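Long-range contacts in probable porin (Pseudomonas aeruginosa, PDB 2Y0H), which probably forms a channel through the outer membrane for small solutes, as an 18-stranded beta-barrel porin of the OprD family: residues D5-L10 and R41-F46; L51-D56 and A97-S102. All coordinates share one frame; numbering follows the deposited sequence.

Interaction 1: D5-L10 and R41-F46; sequences DSSAHL and RLQSGF. With C8E ((hydroxyethyloxy)tri(ethyloxy)octane), chain K; C8E ((hydroxyethyloxy)tri(ethyloxy)octane), chain F.
Ser7 and Gln43 form one antiparallel hydrogen-bonded pair and His9 and Arg41 the next, each closed by two backbone bonds. Ser7 N reaches Gln43 O at 2.8 Å, and Gln43 N returns to Ser7 O; between His9 and Arg41, Arg41 N reaches His9 O and His9 N reaches Arg41 O. The axes of strands 7-10 and 41-43 pass 4.8 Å apart at 172°, close to exactly antiparallel. Between the two bonded pairs lies the non-hydrogen-bonded pair Ala8 and Leu42, where Ala8 CA sits 3.2 Å from Arg41 O in a CA-H...O contact.

Ser7, His9, Arg41 and Gln43 point to one face of the sheet. There the Arg41 chain bends at its third torsion (chi3 -67°), which folds the guanidinium back across the neighbouring strand, one of its faces over His9 CB. NH2 of Arg41 comes to 3.3 Å from CB of His9, and the imidazole and guanidinium planes differ by 20°. NE of Arg41 forms a salt bridge to Asp11, further along the same strand as His9. On the opposite face Ala8 CB meets Leu42 CD1 at 3.6 Å, and one detergent chain lies against Leu42, Ser6 and Ser44. A second detergent packs at the end of the contact, where CB of Asp5 lies 3.7 Å from CA of Gly45, a residue with no side chain.

The pair belongs to the hairpin of strands 7-22 and 30-43. Strand 376-389 and the C-terminal residues flank the 5-10 side, with Ala8 bonded to Leu390 through the backbone and Ser6 OG to Trp391, while strand 51-64 flanks the other, so the contact lies beside the edge where the first strand meets the last and the barrel closes.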
ATOM      1  N   ASP A   5     -18.879 -12.287  20.114  1.00 53.51           N
ATOM      2  CA  ASP A   5     -18.501 -11.805  18.790  1.00 50.75           C
ATOM      3  C   ASP A   5     -17.186 -11.046  18.841  1.00 48.01           C
ATOM      4  O   ASP A   5     -16.640 -10.661  17.809  1.00 49.48           O
ATOM      5  CB  ASP A   5     -19.589 -10.904  18.204  1.00 55.75           C
ATOM      6  CG  ASP A   5     -20.885 -11.643  17.958  1.00 61.84           C
ATOM      7  OD1 ASP A   5     -21.095 -12.704  18.586  1.00 63.76           O
ATOM      8  OD2 ASP A   5     -21.692 -11.166  17.133  1.00 67.97           O
ATOM      9  N   SER A   6     -16.682 -10.813  20.042  1.00 45.10           N
ATOM     10  CA  SER A   6     -15.421 -10.109  20.166  1.00 46.38           C
ATOM     11  C   SER A   6     -14.279 -11.068  19.825  1.00 46.52           C
ATOM     12  O   SER A   6     -14.453 -12.285  19.844  1.00 48.23           O
ATOM     13  CB  SER A   6     -15.259  -9.505  21.568  1.00 39.97           C
ATOM     14  OG  SER A   6     -14.527 -10.365  22.424  1.00 46.14           O
ATOM     15  N   SER A   7     -13.123 -10.516  19.477  1.00 40.89           N
ATOM     16  CA  SER A   7     -11.949 -11.327  19.209  1.00 40.42           C
ATOM     17  C   SER A   7     -10.676 -10.557  19.523  1.00 41.58           C
ATOM     18  O   SER A   7     -10.678  -9.324  19.562  1.00 38.39           O
ATOM     19  CB  SER A   7     -11.941 -11.844  17.760  1.00 42.56           C
ATOM     20  OG  SER A   7     -12.029 -10.790  16.816  1.00 48.37           O
ATOM     21  N   ALA A   8      -9.598 -11.296  19.771  1.00 40.26           N
ATOM     22  CA  ALA A   8      -8.290 -10.701  19.968  1.00 39.20           C
ATOM     23  C   ALA A   8      -7.219 -11.469  19.194  1.00 41.05           C
ATOM     24  O   ALA A   8      -7.224 -12.702  19.155  1.00 38.13           O
ATOM     25  CB  ALA A   8      -7.953 -10.629  21.449  1.00 36.90           C
ATOM     26  N   HIS A   9      -6.306 -10.739  18.566  1.00 36.04           N
ATOM     27  CA  HIS A   9      -5.212 -11.375  17.844  1.00 35.67           C
ATOM     28  C   HIS A   9      -3.913 -10.657  18.114  1.00 34.36           C
ATOM     29  O   HIS A   9      -3.895  -9.473  18.460  1.00 34.25           O
ATOM     30  CB  HIS A   9      -5.466 -11.388  16.336  1.00 34.57           C
ATOM     31  CG  HIS A   9      -6.609 -12.255  15.916  1.00 41.10           C
ATOM     32  ND1 HIS A   9      -7.926 -11.884  16.084  1.00 42.48           N
ATOM     33  CD2 HIS A   9      -6.634 -13.470  15.314  1.00 41.82           C
ATOM     34  CE1 HIS A   9      -8.712 -12.834  15.610  1.00 46.62           C
ATOM     35  NE2 HIS A   9      -7.953 -13.807  15.136  1.00 47.34           N
ATOM     36  N   LEU A  10      -2.821 -11.383  17.956  1.00 33.54           N
ATOM     37  CA  LEU A  10      -1.508 -10.785  18.023  1.00 33.45           C
ATOM     38  C   LEU A  10      -0.766 -11.140  16.744  1.00 35.43           C
ATOM     39  O   LEU A  10      -0.507 -12.319  16.466  1.00 35.53           O
ATOM     40  CB  LEU A  10      -0.746 -11.259  19.263  1.00 36.70           C
ATOM     41  CG  LEU A  10       0.705 -10.785  19.400  1.00 34.60           C
ATOM     42  CD1 LEU A  10       0.766  -9.263  19.503  1.00 35.08           C
ATOM     43  CD2 LEU A  10       1.376 -11.440  20.603  1.00 35.34           C
ATOM     44  N   ARG A  41      -4.456  -6.711  18.105  1.00 32.94           N
ATOM     45  CA  ARG A  41      -5.754  -6.290  17.591  1.00 35.25           C
ATOM     46  C   ARG A  41      -6.882  -6.803  18.480  1.00 36.33           C
ATOM     47  O   ARG A  41      -7.093  -8.010  18.598  1.00 37.55           O
ATOM     48  CB  ARG A  41      -5.945  -6.788  16.152  1.00 33.31           C
ATOM     49  CG  ARG A  41      -5.093  -6.059  15.135  1.00 36.64           C
ATOM     50  CD  ARG A  41      -5.287  -6.589  13.712  1.00 38.91           C
ATOM     51  NE  ARG A  41      -4.779  -7.951  13.565  1.00 40.76           N
ATOM     52  CZ  ARG A  41      -5.546  -9.026  13.403  1.00 41.19           C
ATOM     53  NH1 ARG A  41      -6.866  -8.901  13.347  1.00 35.85           N
ATOM     54  NH2 ARG A  41      -4.992 -10.227  13.284  1.00 37.92           N
ATOM     55  N   LEU A  42      -7.585  -5.881  19.128  1.00 36.21           N
ATOM     56  CA  LEU A  42      -8.754  -6.234  19.923  1.00 34.79           C
ATOM     57  C   LEU A  42      -9.967  -5.725  19.167  1.00 36.80           C
ATOM     58  O   LEU A  42      -9.975  -4.579  18.724  1.00 37.76           O
ATOM     59  CB  LEU A  42      -8.670  -5.587  21.303  1.00 34.45           C
ATOM     60  CG  LEU A  42      -8.044  -6.328  22.494  1.00 41.46           C
ATOM     61  CD1 LEU A  42      -6.876  -7.221  22.113  1.00 33.64           C
ATOM     62  CD2 LEU A  42      -7.641  -5.342  23.603  1.00 42.22           C
ATOM     63  N   GLN A  43     -10.973  -6.569  18.973  1.00 34.01           N
ATOM     64  CA  GLN A  43     -12.168  -6.129  18.260  1.00 36.93           C
ATOM     65  C   GLN A  43     -13.394  -6.613  19.006  1.00 41.51           C
ATOM     66  O   GLN A  43     -13.560  -7.809  19.230  1.00 35.75           O
ATOM     67  CB  GLN A  43     -12.211  -6.648  16.817  1.00 35.83           C
ATOM     68  CG  GLN A  43     -10.943  -6.433  16.002  1.00 40.84           C
ATOM     69  CD  GLN A  43     -10.941  -7.256  14.718  1.00 45.08           C
ATOM     70  OE1 GLN A  43     -11.397  -6.801  13.668  1.00 50.40           O
ATOM     71  NE2 GLN A  43     -10.441  -8.476  14.804  1.00 43.38           N
ATOM     72  N   SER A  44     -14.248  -5.680  19.404  1.00 38.22           N
ATOM     73  CA  SER A  44     -15.450  -6.056  20.117  1.00 39.39           C
ATOM     74  C   SER A  44     -16.444  -6.496  19.072  1.00 36.83           C
ATOM     75  O   SER A  44     -16.278  -6.189  17.902  1.00 38.91           O
ATOM     76  CB  SER A  44     -16.022  -4.857  20.869  1.00 38.52           C
ATOM     77  OG  SER A  44     -16.795  -4.065  19.990  1.00 34.85           O
ATOM     78  N   GLY A  45     -17.476  -7.218  19.485  1.00 40.91           N
ATOM     79  CA  GLY A  45     -18.634  -7.395  18.630  1.00 44.86           C
ATOM     80  C   GLY A  45     -19.427  -6.098  18.615  1.00 43.63           C
ATOM     81  O   GLY A  45     -18.959  -5.081  19.119  1.00 42.81           O
ATOM     82  N   PHE A  46     -20.628  -6.128  18.049  1.00 44.29           N
ATOM     83  CA  PHE A  46     -21.472  -4.941  17.989  1.00 45.18           C
ATOM     84  C   PHE A  46     -22.657  -5.009  18.954  1.00 51.47           C
ATOM     85  O   PHE A  46     -23.311  -6.045  19.077  1.00 55.73           O
ATOM     86  CB  PHE A  46     -21.993  -4.730  16.566  1.00 44.49           C
ATOM     87  CG  PHE A  46     -21.012  -4.059  15.655  1.00 44.74           C
ATOM     88  CD1 PHE A  46     -20.909  -2.678  15.623  1.00 38.19           C
ATOM     89  CD2 PHE A  46     -20.187  -4.808  14.830  1.00 45.77           C
ATOM     90  CE1 PHE A  46     -20.005  -2.058  14.788  1.00 42.95           C
ATOM     91  CE2 PHE A  46     -19.280  -4.190  13.983  1.00 45.84           C
ATOM     92  CZ  PHE A  46     -19.183  -2.819  13.961  1.00 42.72           C
TER
HETATM   93  C8  C8E K1399     -20.940  -9.432  21.030  1.00 50.85           C
HETATM   94  O9  C8E K1399     -20.450  -8.236  21.612  1.00 61.62           O
HETATM   95  C10 C8E K1399     -21.364  -7.153  21.543  1.00 51.61           C
HETATM   96  C11 C8E K1399     -21.350  -6.309  22.822  1.00 53.93           C
HETATM   97  O12 C8E K1399     -20.062  -5.785  23.103  1.00 53.14           O
HETATM   98  C13 C8E K1399     -19.905  -4.435  22.709  1.00 49.69           C
HETATM   99  C14 C8E K1399     -18.726  -3.759  23.417  1.00 51.19           C
HETATM  100  O15 C8E K1399     -18.005  -4.652  24.252  1.00 50.58           O
HETATM  101  C1  C8E F1394     -10.765  -2.947  23.967  1.00 45.46           C
HETATM  102  C2  C8E F1394     -11.686  -3.517  22.892  1.00 37.62           C
HETATM  103  C3  C8E F1394     -12.790  -4.337  23.553  1.00 44.04           C
HETATM  104  C4  C8E F1394     -12.583  -5.839  23.389  1.00 42.18           C
HETATM  105  C5  C8E F1394     -13.934  -6.546  23.474  1.00 46.08           C

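Interaction 2: L51-D56 and A97-S102; sequences LGFGLD and AKLRYS
Lys98 lays its aliphatic chain over Gly54 of the adjacent strand, CG coming within 3.5 Å of Gly54 C and CE within 3.8 Å of Gly54 CA. Its CG stands between the backbone N and the carbonyl carbon (chi1 57°) and the chain beyond is extended, which carries the amine across the strand to Asp56. Gly54 has no side chain, and the Lys98 methylenes pack directly on its backbone.

At the tip, NZ of Lys98 forms a salt bridge with OD1 of Asp56 at 2.7 Å, meeting the oxygen on its syn side and 16° out of the carboxylate plane. The two side chains cross at about a right angle.

Beneath them the backbones pair antiparallel, their short axes 4.6 Å apart at 160°. Gly52 with Arg100 and Gly54 with Lys98 are the hydrogen-bonded pairs; Gly52 N to Arg100 O is 2.7 Å, whereas Lys98 N to Gly54 O is longer, at 3.0 Å. On the other face the Phe53 ring and the Leu99 side chain run alongside one another, and Leu55 stands across from Ala97, near a bound detergent.

The chemistry is therefore divided by face: apolar groups on the Phe53 and Leu99 side, as on the lipid-facing surface of a barrel, and charge on the Lys98 side. Lys98 is buried, and its NZ also bonds to Ser44 O; with Asp56 beside it, the amine is probably stabilised in its charged form.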
ATOM      1  N   LEU A  51     -29.082   0.204  15.245  1.00 51.90           N
ATOM      2  CA  LEU A  51     -27.848   0.982  15.316  1.00 49.67           C
ATOM      3  C   LEU A  51     -26.853   0.365  16.307  1.00 50.84           C
ATOM      4  O   LEU A  51     -26.971   0.566  17.515  1.00 51.03           O
ATOM      5  CB  LEU A  51     -28.160   2.420  15.723  1.00 48.95           C
ATOM      6  CG  LEU A  51     -26.968   3.349  15.941  1.00 50.23           C
ATOM      7  CD1 LEU A  51     -26.293   3.657  14.617  1.00 45.93           C
ATOM      8  CD2 LEU A  51     -27.440   4.622  16.609  1.00 52.27           C
ATOM      9  N   GLY A  52     -25.875  -0.377  15.791  1.00 44.43           N
ATOM     10  CA  GLY A  52     -24.897  -1.062  16.625  1.00 46.31           C
ATOM     11  C   GLY A  52     -23.657  -0.257  17.002  1.00 45.11           C
ATOM     12  O   GLY A  52     -23.188   0.587  16.233  1.00 42.19           O
ATOM     13  N   PHE A  53     -23.130  -0.527  18.195  1.00 40.81           N
ATOM     14  CA  PHE A  53     -21.934   0.135  18.702  1.00 40.03           C
ATOM     15  C   PHE A  53     -20.846  -0.889  19.037  1.00 43.68           C
ATOM     16  O   PHE A  53     -21.129  -1.965  19.581  1.00 42.55           O
ATOM     17  CB  PHE A  53     -22.243   0.935  19.969  1.00 39.62           C
ATOM     18  CG  PHE A  53     -23.163   2.108  19.755  1.00 46.90           C
ATOM     19  CD1 PHE A  53     -24.531   1.922  19.611  1.00 47.54           C
ATOM     20  CD2 PHE A  53     -22.663   3.404  19.742  1.00 45.83           C
ATOM     21  CE1 PHE A  53     -25.379   3.007  19.427  1.00 53.37           C
ATOM     22  CE2 PHE A  53     -23.503   4.491  19.560  1.00 51.81           C
ATOM     23  CZ  PHE A  53     -24.863   4.293  19.402  1.00 55.15           C
ATOM     24  N   GLY A  54     -19.600  -0.542  18.730  1.00 38.36           N
ATOM     25  CA  GLY A  54     -18.470  -1.392  19.060  1.00 38.89           C
ATOM     26  C   GLY A  54     -17.215  -0.592  19.326  1.00 33.60           C
ATOM     27  O   GLY A  54     -17.178   0.621  19.118  1.00 34.10           O
ATOM     28  N   LEU A  55     -16.179  -1.281  19.787  1.00 33.82           N
ATOM     29  CA  LEU A  55     -14.899  -0.654  20.097  1.00 35.53           C
ATOM     30  C   LEU A  55     -13.757  -1.602  19.732  1.00 31.67           C
ATOM     31  O   LEU A  55     -13.770  -2.754  20.132  1.00 30.12           O
ATOM     32  CB  LEU A  55     -14.827  -0.306  21.592  1.00 30.14           C
ATOM     33  CG  LEU A  55     -13.590   0.461  22.077  1.00 33.63           C
ATOM     34  CD1 LEU A  55     -13.505   1.822  21.394  1.00 33.51           C
ATOM     35  CD2 LEU A  55     -13.591   0.621  23.609  1.00 34.39           C
ATOM     36  N   ASP A  56     -12.793  -1.121  18.952  1.00 31.68           N
ATOM     37  CA  ASP A  56     -11.565  -1.866  18.681  1.00 31.28           C
ATOM     38  C   ASP A  56     -10.391  -1.142  19.313  1.00 31.62           C
ATOM     39  O   ASP A  56     -10.450   0.068  19.567  1.00 32.37           O
ATOM     40  CB  ASP A  56     -11.287  -2.001  17.177  1.00 32.51           C
ATOM     41  CG  ASP A  56     -12.381  -2.738  16.437  1.00 33.24           C
ATOM     42  OD1 ASP A  56     -13.090  -3.542  17.071  1.00 34.54           O
ATOM     43  OD2 ASP A  56     -12.530  -2.504  15.215  1.00 36.09           O
ATOM     44  N   ALA A  97     -13.598   3.601  17.687  1.00 30.83           N
ATOM     45  CA  ALA A  97     -15.026   3.455  17.933  1.00 33.63           C
ATOM     46  C   ALA A  97     -15.661   3.054  16.614  1.00 32.60           C
ATOM     47  O   ALA A  97     -15.229   3.521  15.569  1.00 30.67           O
ATOM     48  CB  ALA A  97     -15.621   4.777  18.431  1.00 34.00           C
ATOM     49  N   LYS A  98     -16.658   2.174  16.652  1.00 32.61           N
ATOM     50  CA  LYS A  98     -17.371   1.798  15.434  1.00 34.24           C
ATOM     51  C   LYS A  98     -18.890   1.813  15.628  1.00 38.32           C
ATOM     52  O   LYS A  98     -19.395   1.333  16.643  1.00 35.27           O
ATOM     53  CB  LYS A  98     -16.894   0.439  14.892  1.00 36.04           C
ATOM     54  CG  LYS A  98     -16.997  -0.722  15.862  1.00 35.35           C
ATOM     55  CD  LYS A  98     -16.177  -1.921  15.392  1.00 37.15           C
ATOM     56  CE  LYS A  98     -16.342  -3.095  16.360  1.00 39.45           C
ATOM     57  NZ  LYS A  98     -15.477  -4.285  16.047  1.00 40.20           N
ATOM     58  N   LEU A  99     -19.601   2.384  14.654  1.00 38.67           N
ATOM     59  CA  LEU A  99     -21.060   2.341  14.611  1.00 35.80           C
ATOM     60  C   LEU A  99     -21.479   1.582  13.369  1.00 39.65           C
ATOM     61  O   LEU A  99     -20.777   1.608  12.357  1.00 35.25           O
ATOM     62  CB  LEU A  99     -21.655   3.742  14.535  1.00 36.27           C
ATOM     63  CG  LEU A  99     -21.228   4.806  15.550  1.00 43.24           C
ATOM     64  CD1 LEU A  99     -21.992   6.099  15.285  1.00 44.41           C
ATOM     65  CD2 LEU A  99     -21.449   4.336  16.968  1.00 40.77           C
ATOM     66  N   ARG A 100     -22.632   0.926  13.431  1.00 39.91           N
ATOM     67  CA  ARG A 100     -23.126   0.184  12.277  1.00 42.14           C
ATOM     68  C   ARG A 100     -24.649   0.260  12.154  1.00 46.82           C
ATOM     69  O   ARG A 100     -25.373   0.186  13.152  1.00 43.64           O
ATOM     70  CB  ARG A 100     -22.669  -1.267  12.354  1.00 41.14           C
ATOM     71  CG  ARG A 100     -22.634  -1.977  11.029  1.00 47.46           C
ATOM     72  CD  ARG A 100     -21.923  -3.313  11.169  1.00 51.70           C
ATOM     73  NE  ARG A 100     -22.637  -4.196  12.089  1.00 58.53           N
ATOM     74  CZ  ARG A 100     -22.324  -5.471  12.299  1.00 60.35           C
ATOM     75  NH1 ARG A 100     -21.300  -6.014  11.645  1.00 62.96           N
ATOM     76  NH2 ARG A 100     -23.033  -6.199  13.158  1.00 50.01           N
ATOM     77  N   TYR A 101     -25.119   0.422  10.919  1.00 42.24           N
ATOM     78  CA  TYR A 101     -26.544   0.453  10.618  1.00 43.60           C
ATOM     79  C   TYR A 101     -26.753  -0.062   9.205  1.00 41.67           C
ATOM     80  O   TYR A 101     -26.139   0.432   8.261  1.00 38.50           O
ATOM     81  CB  TYR A 101     -27.095   1.875  10.759  1.00 44.51           C
ATOM     82  CG  TYR A 101     -28.583   2.003  10.485  1.00 52.46           C
ATOM     83  CD1 TYR A 101     -29.525   1.530  11.396  1.00 58.74           C
ATOM     84  CD2 TYR A 101     -29.046   2.610   9.329  1.00 53.62           C
ATOM     85  CE1 TYR A 101     -30.884   1.652  11.153  1.00 59.89           C
ATOM     86  CE2 TYR A 101     -30.401   2.739   9.080  1.00 57.79           C
ATOM     87  CZ  TYR A 101     -31.316   2.259   9.994  1.00 63.29           C
ATOM     88  OH  TYR A 101     -32.665   2.390   9.743  1.00 65.59           O
ATOM     89  N   SER A 102     -27.618  -1.058   9.061  1.00 42.99           N
ATOM     90  CA  SER A 102     -27.829  -1.699   7.768  1.00 38.03           C
ATOM     91  C   SER A 102     -26.493  -2.084   7.147  1.00 39.52           C
ATOM     92  O   SER A 102     -25.798  -2.959   7.667  1.00 42.31           O
ATOM     93  CB  SER A 102     -28.612  -0.793   6.824  1.00 36.29           C
ATOM     94  OG  SER A 102     -28.934  -1.501   5.638  1.00 41.62           O
TER

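In the fold
Interactions 1 and 2 lie in series along the chain, 5-10 with 41-46 closing before 51-56 pairs with 97-102, and their centres are about 13 Å apart on the same side of the chain's centre. Each joins neighbouring strands of the closed 18-stranded antiparallel barrel: 7-22 with 30-43, then 51-64 with 87-101. Strands 30-43 and 51-64 are themselves neighbours, so the two contacts occupy four successive strands. They touch where Leu42, Gln43 and Ser44 of interaction 1 meet Leu55, Asp56 and Lys98 of interaction 2; Ser44 OG lies 2.9 Å from Leu55 N, a probable hydrogen bond. Together they form a continuous part of the wall that begins at the first strand, consistent with a porin-type barrel.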